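Local coordinates for glycerol dehydrogenase (Bacillus coagulans, PDB 6CSJ), which probably catalyses NAD-dependent oxidation of glycerol and related polyols and, in this doubly substituted form, has acquired D-lactate dehydrogenase activity, at residues A32-D37 / T57-A62; A62-E67 / E74-M79. The protein carries 2 engineered substitutions. All blocks are in the same frame, centred on the assembly; numbering follows the deposited sequence.

Interaction 1: A32-D37 / T57-A62; sequences AFIIAD and TGYQMA
Ala32 to Ala36 and Tyr59 to Ala62 run side by side as parallel strands, their axes 4.8 Å apart at closest approach and inclined by 23°. Five backbone hydrogen bonds join them. In the middle, Ile34 bonds to the partner strand through both its backbone N and its O: its N donates to Gln60 O at 3.0 Å, while its O accepts from Ala62 N. The last bond, Ala36 N to Ala62 O, is longer at 3.3 Å. On the face carrying Ala32 and Ile34, the isoleucine fills the space between two residues of the partner strand. CG1 lies anti to the carbonyl carbon (chi1 -60°), and CD1 beyond it meets Tyr59 CD2 at 4.0 Å. The other branch, CG2, touches Met61 SD at 3.7 Å. The two strands belong to a beta-alpha-beta crossover in the parallel sheet of the N-terminal, Rossmann-like domain of the iron-containing alcohol dehydrogenase family. The connecting helix 38-51 covers this face, with Val48 against both Ile34 and Met61. An alanine in place of Ile34 would probably open a gap beside Val48 and leave Tyr59 CD2 and the methionine sulfur more loosely packed. On the opposite face Phe33 swings its ring over to the neighbouring strand, CG anti to the backbone N (chi1 -177°). Its CZ presses tightly on Ala62 CB at 3.4 Å, and Leu76 and Met79 of helix 70-82 also pack on the ring.

Interaction 2: A62-E67 / E74-M79; sequences ALFGGE and ERLCEM
Arg75 and Met79 both turn at chi3 as they reach from helix 70-82 toward the end of strand 59-63: in Arg75 the bend (78°) places NE, and in Met79 it places CE (62°). The edge of the guanidinium then meets the backbone O of Leu63, to which NH2 donates at 2.9 Å. The oxygen lies almost in the guanidinium plane and is approached nearly along the C=O axis, although the N-H itself is bent away from a straight line, at 139°. The same NH2 forms a salt bridge with Glu72 OE2, an oxygen that also accepts from Gly65 N. Glu72 therefore steadies the arginine while helping to hold the turn that follows the strand. The rest of the contact is apolar. Leu76 divides its methyls: CD2 rests 4.2 Å from Ala62 CB, and CD1 comes to the ring edge of Phe64, 4.1 Å from CD1 of the phenylalanine, the two side chains crossing at about a right angle. Met79 CE reaches Ala62 CB at 4.0 Å. One face of the Phe64 ring is covered by its own turn, with Gly66 N 3.4 Å above the plane over the centre. Phe64 and Leu76 both continue onto Thr99 of helix 94-106, while Ile35 and Phe33 of strand 32-36 lie against Phe64 and Leu76 respectively.

In the fold
Interaction 1 and interaction 2 follow each other along the chain and share Ala62, with their centres about 11 Å apart. The first pairs the outermost strand 59-63 with its neighbour 32-36; the second carries that strand into its turn and under helix 70-82. A probable hydrogen bond, Ala36 O to Phe64 N at 2.9 Å, extends the strand pairing into the 62-67 segment. Beside it Ile35 CG2 packs 3.6 Å from Phe64 CB. Helix 38-51 packs on the face of Ile34 and Met61, helix 70-82 on that of Phe33 and Ala62. Both contacts lie well out from the middle of the chain, the centre of interaction 1 about 24 Å from that of the chain, in the domain that probably binds the nucleotide, as in relatives.

Interaction 1: A32-D37 / T57-A62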
loop_
_atom_site.group_PDB
_atom_site.type_symbol
_atom_site.label_atom_id
_atom_site.label_comp_id
_atom_site.label_asym_id
_atom_site.label_seq_id
_atom_site.Cartn_x
_atom_site.Cartn_y
_atom_site.Cartn_z
ATOM N N ALA A 32 23.990 5.602 9.838
ATOM C CA ALA A 32 22.625 5.116 9.655
ATOM C C ALA A 32 22.032 4.571 10.949
ATOM O O ALA A 32 22.718 3.925 11.741
ATOM C CB ALA A 32 22.587 4.044 8.583
ATOM N N PHE A 33 20.744 4.848 11.152
ATOM C CA PHE A 33 19.966 4.305 12.255
ATOM C C PHE A 33 18.926 3.361 11.630
ATOM O O PHE A 33 17.996 3.812 10.970
ATOM C CB PHE A 33 19.312 5.461 13.028
ATOM C CG PHE A 33 18.537 5.033 14.242
ATOM C CD1 PHE A 33 19.195 4.686 15.411
ATOM C CD2 PHE A 33 17.142 5.012 14.229
ATOM C CE1 PHE A 33 18.483 4.305 16.544
ATOM C CE2 PHE A 33 16.426 4.633 15.356
ATOM C CZ PHE A 33 17.093 4.274 16.513
ATOM N N ILE A 34 19.096 2.060 11.847
ATOM C CA ILE A 34 18.369 1.037 11.107
ATOM C C ILE A 34 17.332 0.358 12.007
ATOM O O ILE A 34 17.686 -0.431 12.882
ATOM C CB ILE A 34 19.362 0.019 10.476
ATOM C CG1 ILE A 34 20.316 0.751 9.516
ATOM C CG2 ILE A 34 18.612 -1.096 9.758
ATOM C CD1 ILE A 34 21.399 -0.095 8.902
ATOM N N ILE A 35 16.058 0.673 11.773
ATOM C CA ILE A 35 14.949 0.208 12.598
ATOM C C ILE A 35 14.367 -1.075 12.003
ATOM O O ILE A 35 14.071 -1.126 10.819
ATOM C CB ILE A 35 13.842 1.286 12.689
ATOM C CG1 ILE A 35 14.406 2.595 13.246
ATOM C CG2 ILE A 35 12.686 0.825 13.566
ATOM C CD1 ILE A 35 13.499 3.794 13.018
ATOM N N ALA A 36 14.190 -2.091 12.844
ATOM C CA ALA A 36 13.574 -3.355 12.451
ATOM C C ALA A 36 13.044 -4.101 13.677
ATOM O O ALA A 36 13.644 -4.026 14.757
ATOM C CB ALA A 36 14.571 -4.220 11.706
ATOM N N ASP A 37 11.926 -4.816 13.520
ATOM C CA ASP A 37 11.381 -5.609 14.624
ATOM C C ASP A 37 12.189 -6.893 14.870
ATOM O O ASP A 37 13.166 -7.164 14.161
ATOM C CB ASP A 37 9.870 -5.891 14.424
ATOM C CG ASP A 37 9.561 -6.837 13.270
ATOM O OD1 ASP A 37 10.452 -7.531 12.749
ATOM O OD2 ASP A 37 8.385 -6.918 12.910
ATOM N N THR A 57 31.496 1.561 11.816
ATOM C CA THR A 57 31.002 2.690 12.621
ATOM C C THR A 57 29.955 3.522 11.899
ATOM O O THR A 57 29.529 4.564 12.427
ATOM C CB THR A 57 32.135 3.673 13.042
ATOM O OG1 THR A 57 32.801 4.194 11.885
ATOM C CG2 THR A 57 33.147 3.009 13.958
ATOM N N GLY A 58 29.546 3.077 10.705
ATOM C CA GLY A 58 28.597 3.817 9.890
ATOM C C GLY A 58 27.147 3.400 9.980
ATOM O O GLY A 58 26.351 3.831 9.148
ATOM N N TYR A 59 26.813 2.553 10.959
ATOM C CA TYR A 59 25.444 2.170 11.240
ATOM C C TYR A 59 25.258 1.658 12.676
ATOM O O TYR A 59 26.222 1.257 13.321
ATOM C CB TYR A 59 24.993 1.072 10.274
ATOM C CG TYR A 59 25.376 -0.326 10.722
ATOM C CD1 TYR A 59 26.700 -0.765 10.639
ATOM C CD2 TYR A 59 24.421 -1.200 11.237
ATOM C CE1 TYR A 59 27.055 -2.045 11.048
ATOM C CE2 TYR A 59 24.772 -2.473 11.669
ATOM C CZ TYR A 59 26.088 -2.886 11.572
ATOM O OH TYR A 59 26.447 -4.131 12.006
ATOM N N GLN A 60 24.012 1.665 13.148
ATOM C CA GLN A 60 23.603 0.900 14.318
ATOM C C GLN A 60 22.182 0.397 14.113
ATOM O O GLN A 60 21.341 1.112 13.570
ATOM C CB GLN A 60 23.639 1.750 15.583
ATOM C CG GLN A 60 25.007 1.854 16.250
ATOM C CD GLN A 60 24.921 2.387 17.668
ATOM O OE1 GLN A 60 25.301 3.532 17.940
ATOM N NE2 GLN A 60 24.397 1.564 18.579
ATOM N N MET A 61 21.930 -0.831 14.562
ATOM C CA MET A 61 20.604 -1.428 14.552
ATOM C C MET A 61 19.849 -0.966 15.767
ATOM O O MET A 61 20.453 -0.697 16.797
ATOM C CB MET A 61 20.692 -2.957 14.592
ATOM C CG MET A 61 21.450 -3.593 13.439
ATOM S SD MET A 61 20.597 -3.415 11.857
ATOM C CE MET A 61 19.150 -4.461 12.062
ATOM N N ALA A 62 18.532 -0.875 15.638
ATOM C CA ALA A 62 17.651 -0.549 16.749
ATOM C C ALA A 62 16.439 -1.448 16.663
ATOM O O ALA A 62 15.847 -1.584 15.595
ATOM C CB ALA A 62 17.240 0.908 16.680
#

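Interaction 2: A62-E67 / E74-M79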
loop_
_atom_site.group_PDB
_atom_site.type_symbol
_atom_site.label_atom_id
_atom_site.label_comp_id
_atom_site.label_asym_id
_atom_site.label_seq_id
_atom_site.Cartn_x
_atom_site.Cartn_y
_atom_site.Cartn_z
ATOM N N ALA A 62 18.532 -0.875 15.638
ATOM C CA ALA A 62 17.651 -0.549 16.749
ATOM C C ALA A 62 16.439 -1.448 16.663
ATOM O O ALA A 62 15.847 -1.584 15.595
ATOM C CB ALA A 62 17.240 0.908 16.680
ATOM N N LEU A 63 16.080 -2.064 17.788
ATOM C CA LEU A 63 14.942 -2.971 17.858
ATOM C C LEU A 63 13.636 -2.171 17.945
ATOM O O LEU A 63 13.451 -1.365 18.851
ATOM C CB LEU A 63 15.075 -3.921 19.051
ATOM C CG LEU A 63 13.978 -4.978 19.239
ATOM C CD1 LEU A 63 13.991 -5.959 18.089
ATOM C CD2 LEU A 63 14.121 -5.707 20.569
ATOM N N PHE A 64 12.739 -2.418 16.995
ATOM C CA PHE A 64 11.402 -1.806 16.942
ATOM C C PHE A 64 10.433 -2.654 17.763
ATOM O O PHE A 64 10.421 -3.872 17.637
ATOM C CB PHE A 64 10.960 -1.728 15.471
ATOM C CG PHE A 64 9.571 -1.187 15.245
ATOM C CD1 PHE A 64 9.192 0.051 15.746
ATOM C CD2 PHE A 64 8.652 -1.905 14.475
ATOM C CE1 PHE A 64 7.910 0.552 15.511
ATOM C CE2 PHE A 64 7.373 -1.411 14.242
ATOM C CZ PHE A 64 7.001 -0.186 14.763
ATOM N N GLY A 65 9.623 -2.003 18.599
ATOM C CA GLY A 65 8.646 -2.685 19.452
ATOM C C GLY A 65 7.447 -3.288 18.726
ATOM O O GLY A 65 6.730 -4.109 19.300
ATOM N N GLY A 66 7.205 -2.868 17.483
ATOM C CA GLY A 66 6.171 -3.469 16.628
ATOM C C GLY A 66 4.981 -2.570 16.336
ATOM O O GLY A 66 4.200 -2.855 15.420
ATOM N N GLU A 67 4.834 -1.489 17.109
ATOM C CA GLU A 67 3.736 -0.537 16.933
ATOM C C GLU A 67 4.245 0.843 16.560
ATOM O O GLU A 67 5.158 1.357 17.200
ATOM C CB GLU A 67 2.901 -0.439 18.211
ATOM C CG GLU A 67 1.596 0.324 18.032
ATOM C CD GLU A 67 0.691 -0.335 17.004
ATOM O OE1 GLU A 67 -0.019 -1.285 17.374
ATOM O OE2 GLU A 67 0.704 0.097 15.834
ATOM N N GLU A 74 9.048 8.630 19.632
ATOM C CA GLU A 74 9.873 9.496 20.479
ATOM C C GLU A 74 11.108 8.757 21.022
ATOM O O GLU A 74 12.212 9.307 20.995
ATOM C CB GLU A 74 9.062 10.094 21.646
ATOM C CG GLU A 74 9.780 11.232 22.403
ATOM C CD GLU A 74 9.333 11.377 23.878
ATOM O OE1 GLU A 74 8.110 11.304 24.083
ATOM O OE2 GLU A 74 10.182 11.539 24.804
ATOM N N ARG A 75 10.916 7.526 21.503
ATOM C CA ARG A 75 12.019 6.689 22.006
ATOM C C ARG A 75 13.120 6.527 20.948
ATOM O O ARG A 75 14.307 6.729 21.233
ATOM C CB ARG A 75 11.483 5.320 22.454
ATOM C CG ARG A 75 12.503 4.397 23.121
ATOM C CD ARG A 75 11.883 3.052 23.500
ATOM N NE ARG A 75 11.729 2.142 22.347
ATOM C CZ ARG A 75 12.717 1.435 21.780
ATOM N NH1 ARG A 75 13.973 1.509 22.231
ATOM N NH2 ARG A 75 12.457 0.650 20.735
ATOM N N LEU A 76 12.713 6.193 19.723
ATOM C CA LEU A 76 13.651 5.979 18.612
ATOM C C LEU A 76 14.305 7.270 18.113
ATOM O O LEU A 76 15.484 7.254 17.750
ATOM C CB LEU A 76 12.965 5.241 17.456
ATOM C CG LEU A 76 12.506 3.816 17.783
ATOM C CD1 LEU A 76 11.513 3.317 16.758
ATOM C CD2 LEU A 76 13.682 2.859 17.891
ATOM N N CYS A 77 13.554 8.374 18.093
ATOM C CA CYS A 77 14.139 9.704 17.813
ATOM C C CYS A 77 15.278 10.054 18.782
ATOM O O CYS A 77 16.322 10.556 18.351
ATOM C CB CYS A 77 13.088 10.815 17.898
ATOM S SG CYS A 77 11.947 10.886 16.506
ATOM N N GLU A 78 15.060 9.794 20.081
ATOM C CA GLU A 78 16.065 10.079 21.116
ATOM C C GLU A 78 17.294 9.198 20.922
ATOM O O GLU A 78 18.409 9.711 20.850
ATOM C CB GLU A 78 15.482 9.933 22.537
ATOM C CG GLU A 78 14.571 11.099 22.943
ATOM C CD GLU A 78 15.329 12.392 23.260
ATOM O OE1 GLU A 78 16.456 12.333 23.812
ATOM O OE2 GLU A 78 14.794 13.495 22.977
ATOM N N MET A 79 17.087 7.890 20.774
ATOM C CA MET A 79 18.190 6.973 20.456
ATOM C C MET A 79 18.974 7.411 19.223
ATOM O O MET A 79 20.203 7.384 19.236
ATOM C CB MET A 79 17.675 5.552 20.236
ATOM C CG MET A 79 17.176 4.860 21.480
ATOM S SD MET A 79 16.374 3.307 21.074
ATOM C CE MET A 79 17.729 2.419 20.331
#